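Local coordinates for protein extracellular ligand-binding receptor (Sphaerobacter thermophilus, PDB 4ZPJ) that probably serves as the extracellular substrate-binding component of an ABC transporter, capturing a small solute for uptake, at residues L308-V322 against I332-G344. Sequence-based numbering, arbitrary orientation.
Sequences LYTAYNDTPESQEFV and ILPGLVDYAGYIG. With ZN (zinc ion), chain K.
Phe321 meets Tyr342 and Pro334 in an aromatic corner between helices 316-328 and 336-354 of this periplasmic-binding-protein fold. The axes of 316-322 and 336-344 run at 103° to each other and stay 12.5 Å apart, so side chains fill the space. Phe321, its CG anti to the backbone N (chi1 170°), reaches from the first helix to the second: its CD1 lies over the centre of the Tyr342 ring, the two planes oblique at 40°, while CE2 touches Pro334 CG at 3.7 Å. Flat, apolar phenylalanine suits this slot between a ring and a rigid proline; Leu80 of helix 68-84 packs against it too. The Tyr342 hydroxyl is hydrogen-bonded to Gln84. Tyr309 lays CB over one face of Tyr339, 3.9 Å from the ring centroid, a CH-pi contact; Ile343 CG1 covers the opposite face. The two tyrosine rings are nearly parallel but slid apart, and Tyr309 OH donates a hydrogen bond to Ser318 OG (2.7 Å). Cutting Tyr309 back to an alanine is likely to leave Ser318 OG without this donor and a gap beside Tyr339. On the first helix, Glu317 OE1 and Glu320 OE2, one turn apart, bind zinc with a water. Backbones join through another water, which accepts from Ala311 N and donates to Pro334 O. The whole is a near-perpendicular helix corner filled by aromatic rings and a proline, within a leucine-binding-protein-family fold.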
# COMPACT_ATOMS: atom_id res chain seq x y z
N LEU A 308 -6.68 1.31 0.13
CA LEU A 308 -6.10 2.29 -0.76
C LEU A 308 -6.90 2.33 -2.09
O LEU A 308 -7.00 3.35 -2.74
CB LEU A 308 -4.65 1.91 -1.00
CG LEU A 308 -3.51 2.91 -1.06
CD1 LEU A 308 -3.34 3.81 0.14
CD2 LEU A 308 -2.24 2.09 -1.29
N TYR A 309 -7.45 1.19 -2.50
CA TYR A 309 -8.00 1.08 -3.85
C TYR A 309 -8.80 -0.19 -3.98
O TYR A 309 -8.41 -1.21 -3.42
CB TYR A 309 -6.92 1.08 -4.97
CG TYR A 309 -7.58 1.08 -6.37
CD1 TYR A 309 -8.35 2.13 -6.80
CD2 TYR A 309 -7.47 -0.00 -7.19
CE1 TYR A 309 -9.02 2.09 -8.02
CE2 TYR A 309 -8.12 -0.05 -8.40
CZ TYR A 309 -8.90 0.97 -8.81
OH TYR A 309 -9.55 0.90 -10.06
N THR A 310 -9.89 -0.11 -4.75
CA THR A 310 -10.60 -1.28 -5.24
C THR A 310 -11.01 -0.95 -6.66
O THR A 310 -11.41 0.17 -6.92
CB THR A 310 -11.88 -1.54 -4.42
OG1 THR A 310 -12.70 -2.51 -5.06
CG2 THR A 310 -12.74 -0.21 -4.20
N ALA A 311 -10.92 -1.96 -7.54
CA ALA A 311 -11.38 -1.93 -8.90
C ALA A 311 -12.88 -1.62 -9.09
O ALA A 311 -13.34 -1.21 -10.20
CB ALA A 311 -10.98 -3.23 -9.56
N TYR A 312 -13.66 -1.74 -8.02
CA TYR A 312 -15.10 -1.39 -8.08
C TYR A 312 -15.40 0.05 -7.70
O TYR A 312 -16.56 0.38 -7.46
CB TYR A 312 -15.95 -2.38 -7.25
CG TYR A 312 -15.83 -3.78 -7.85
CD1 TYR A 312 -16.69 -4.23 -8.90
CD2 TYR A 312 -14.77 -4.59 -7.51
CE1 TYR A 312 -16.50 -5.48 -9.48
CE2 TYR A 312 -14.58 -5.84 -8.08
CZ TYR A 312 -15.44 -6.28 -9.07
OH TYR A 312 -15.17 -7.51 -9.59
N ASN A 313 -14.38 0.91 -7.66
CA ASN A 313 -14.63 2.28 -7.28
C ASN A 313 -15.44 2.91 -8.41
O ASN A 313 -15.18 2.63 -9.59
CB ASN A 313 -13.32 3.01 -7.03
CG ASN A 313 -13.50 4.33 -6.34
OD1 ASN A 313 -14.51 4.59 -5.70
ND2 ASN A 313 -12.53 5.20 -6.50
N ASP A 314 -16.44 3.73 -8.06
CA ASP A 314 -17.43 4.11 -9.06
C ASP A 314 -17.10 5.49 -9.59
O ASP A 314 -17.94 6.37 -9.61
CB ASP A 314 -18.89 4.04 -8.50
CG ASP A 314 -19.15 4.98 -7.26
OD1 ASP A 314 -18.14 5.34 -6.59
OD2 ASP A 314 -20.36 5.28 -6.90
N THR A 315 -15.86 5.68 -10.02
CA THR A 315 -15.44 6.97 -10.55
C THR A 315 -14.90 6.76 -11.90
O THR A 315 -14.39 5.67 -12.19
CB THR A 315 -14.33 7.63 -9.71
OG1 THR A 315 -13.12 6.85 -9.78
CG2 THR A 315 -14.82 7.83 -8.23
N PRO A 316 -14.98 7.80 -12.76
CA PRO A 316 -14.50 7.66 -14.11
C PRO A 316 -13.00 7.32 -14.22
O PRO A 316 -12.65 6.52 -15.07
CB PRO A 316 -14.75 9.02 -14.74
CG PRO A 316 -15.30 9.91 -13.71
CD PRO A 316 -15.61 9.10 -12.49
N GLU A 317 -12.14 7.88 -13.37
CA GLU A 317 -10.70 7.62 -13.45
C GLU A 317 -10.40 6.20 -12.99
O GLU A 317 -9.43 5.57 -13.43
CB GLU A 317 -9.91 8.63 -12.60
CG GLU A 317 -10.12 10.07 -13.06
CD GLU A 317 -9.54 10.30 -14.45
OE1 GLU A 317 -8.36 9.88 -14.64
OE2 GLU A 317 -10.25 10.89 -15.33
N SER A 318 -11.22 5.68 -12.10
CA SER A 318 -11.06 4.30 -11.71
C SER A 318 -11.47 3.39 -12.86
O SER A 318 -10.75 2.38 -13.15
CB SER A 318 -11.84 3.97 -10.44
OG SER A 318 -11.70 2.60 -10.11
N GLN A 319 -12.59 3.73 -13.51
CA GLN A 319 -13.04 2.91 -14.63
C GLN A 319 -12.01 2.88 -15.79
O GLN A 319 -11.79 1.83 -16.38
CB GLN A 319 -14.40 3.34 -15.17
CG GLN A 319 -15.55 2.59 -14.50
CD GLN A 319 -16.94 3.09 -14.93
OE1 GLN A 319 -17.63 3.75 -14.16
NE2 GLN A 319 -17.33 2.80 -16.19
N GLU A 320 -11.44 4.03 -16.12
CA GLU A 320 -10.39 4.14 -17.09
C GLU A 320 -9.14 3.27 -16.74
O GLU A 320 -8.71 2.48 -17.53
CB GLU A 320 -10.03 5.60 -17.21
CG GLU A 320 -8.83 5.97 -18.08
CD GLU A 320 -8.63 7.48 -18.09
OE1 GLU A 320 -9.64 8.22 -18.01
OE2 GLU A 320 -7.48 7.94 -18.12
N PHE A 321 -8.67 3.30 -15.51
CA PHE A 321 -7.56 2.43 -15.07
C PHE A 321 -7.90 0.96 -15.11
O PHE A 321 -7.11 0.17 -15.58
CB PHE A 321 -7.14 2.87 -13.69
CG PHE A 321 -6.19 1.96 -12.99
CD1 PHE A 321 -4.90 1.81 -13.46
CD2 PHE A 321 -6.53 1.40 -11.82
CE1 PHE A 321 -3.99 1.02 -12.78
CE2 PHE A 321 -5.66 0.62 -11.12
CZ PHE A 321 -4.38 0.42 -11.61
N VAL A 322 -9.11 0.58 -14.71
CA VAL A 322 -9.53 -0.84 -14.81
C VAL A 322 -9.58 -1.29 -16.28
O VAL A 322 -9.13 -2.40 -16.63
CB VAL A 322 -10.90 -1.09 -14.18
CG1 VAL A 322 -11.31 -2.53 -14.33
CG2 VAL A 322 -10.86 -0.79 -12.69
N ILE A 332 -7.91 -9.59 -16.03
CA ILE A 332 -7.59 -9.62 -14.63
C ILE A 332 -7.70 -8.19 -14.04
O ILE A 332 -7.30 -7.19 -14.65
CB ILE A 332 -6.22 -10.25 -14.36
CG1 ILE A 332 -6.21 -11.72 -14.82
CG2 ILE A 332 -5.90 -10.21 -12.87
CD1 ILE A 332 -4.82 -12.28 -14.99
N LEU A 333 -8.28 -8.10 -12.86
CA LEU A 333 -8.56 -6.80 -12.24
C LEU A 333 -7.31 -6.37 -11.47
O LEU A 333 -6.65 -7.19 -10.88
CB LEU A 333 -9.80 -6.90 -11.30
CG LEU A 333 -11.20 -7.07 -11.92
CD1 LEU A 333 -12.33 -7.02 -10.92
CD2 LEU A 333 -11.50 -6.02 -12.95
N PRO A 334 -7.00 -5.07 -11.48
CA PRO A 334 -5.90 -4.58 -10.67
C PRO A 334 -6.24 -4.53 -9.20
O PRO A 334 -7.39 -4.25 -8.84
CB PRO A 334 -5.71 -3.15 -11.18
CG PRO A 334 -7.07 -2.74 -11.58
CD PRO A 334 -7.72 -3.98 -12.14
N GLY A 335 -5.25 -4.80 -8.37
CA GLY A 335 -5.37 -4.64 -6.96
C GLY A 335 -4.48 -3.56 -6.41
O GLY A 335 -4.13 -2.60 -7.09
N LEU A 336 -4.08 -3.76 -5.15
CA LEU A 336 -3.45 -2.72 -4.36
C LEU A 336 -2.08 -2.34 -4.85
O LEU A 336 -1.73 -1.15 -4.96
CB LEU A 336 -3.30 -3.26 -2.92
CG LEU A 336 -4.16 -2.51 -1.92
CD1 LEU A 336 -4.63 -3.40 -0.79
CD2 LEU A 336 -3.27 -1.37 -1.44
N VAL A 337 -1.26 -3.38 -5.05
CA VAL A 337 0.07 -3.22 -5.55
C VAL A 337 0.12 -2.69 -7.00
O VAL A 337 1.05 -2.00 -7.35
CB VAL A 337 0.90 -4.52 -5.39
CG1 VAL A 337 1.06 -4.84 -3.91
CG2 VAL A 337 0.24 -5.70 -6.13
N ASP A 338 -0.83 -3.07 -7.82
CA ASP A 338 -0.95 -2.53 -9.17
C ASP A 338 -1.30 -1.07 -9.05
O ASP A 338 -0.78 -0.27 -9.78
CB ASP A 338 -2.04 -3.22 -10.00
CG ASP A 338 -1.93 -4.77 -9.98
OD1 ASP A 338 -1.00 -5.33 -10.59
OD2 ASP A 338 -2.84 -5.41 -9.41
N TYR A 339 -2.21 -0.73 -8.13
CA TYR A 339 -2.63 0.64 -7.96
C TYR A 339 -1.45 1.53 -7.56
O TYR A 339 -1.23 2.66 -8.12
CB TYR A 339 -3.76 0.74 -6.91
CG TYR A 339 -4.00 2.18 -6.48
CD1 TYR A 339 -4.67 3.06 -7.29
CD2 TYR A 339 -3.44 2.66 -5.30
CE1 TYR A 339 -4.87 4.39 -6.89
CE2 TYR A 339 -3.57 4.00 -4.92
CZ TYR A 339 -4.30 4.85 -5.69
OH TYR A 339 -4.45 6.17 -5.25
N ALA A 340 -0.70 1.05 -6.58
CA ALA A 340 0.40 1.83 -6.02
C ALA A 340 1.53 2.07 -7.04
O ALA A 340 2.06 3.18 -7.11
CB ALA A 340 0.95 1.16 -4.76
N GLY A 341 1.84 1.06 -7.86
CA GLY A 341 2.74 1.21 -9.01
C GLY A 341 2.25 2.23 -10.04
O GLY A 341 3.01 3.06 -10.55
N TYR A 342 0.97 2.17 -10.34
CA TYR A 342 0.38 3.12 -11.25
C TYR A 342 0.54 4.60 -10.80
O TYR A 342 0.94 5.47 -11.55
CB TYR A 342 -1.09 2.75 -11.43
CG TYR A 342 -1.78 3.64 -12.39
CD1 TYR A 342 -1.56 3.50 -13.77
CD2 TYR A 342 -2.62 4.65 -11.95
CE1 TYR A 342 -2.18 4.33 -14.69
CE2 TYR A 342 -3.20 5.51 -12.86
CZ TYR A 342 -2.99 5.33 -14.22
OH TYR A 342 -3.63 6.18 -15.08
N ILE A 343 0.29 4.86 -9.54
CA ILE A 343 0.50 6.19 -8.96
C ILE A 343 1.98 6.58 -9.05
O ILE A 343 2.33 7.74 -9.30
CB ILE A 343 0.02 6.23 -7.49
CG1 ILE A 343 -1.46 5.87 -7.37
CG2 ILE A 343 0.34 7.57 -6.83
CD1 ILE A 343 -2.42 6.95 -7.87
N GLY A 344 2.87 5.63 -8.80
CA GLY A 344 4.29 5.91 -9.04
C GLY A 344 4.54 6.49 -10.45
O GLY A 344 5.26 7.48 -10.66
ZN ZN K . -7.79 10.03 -16.79
O HOH W 1 -9.29 -4.08 -6.71
O HOH W 2 -5.33 9.92 -16.87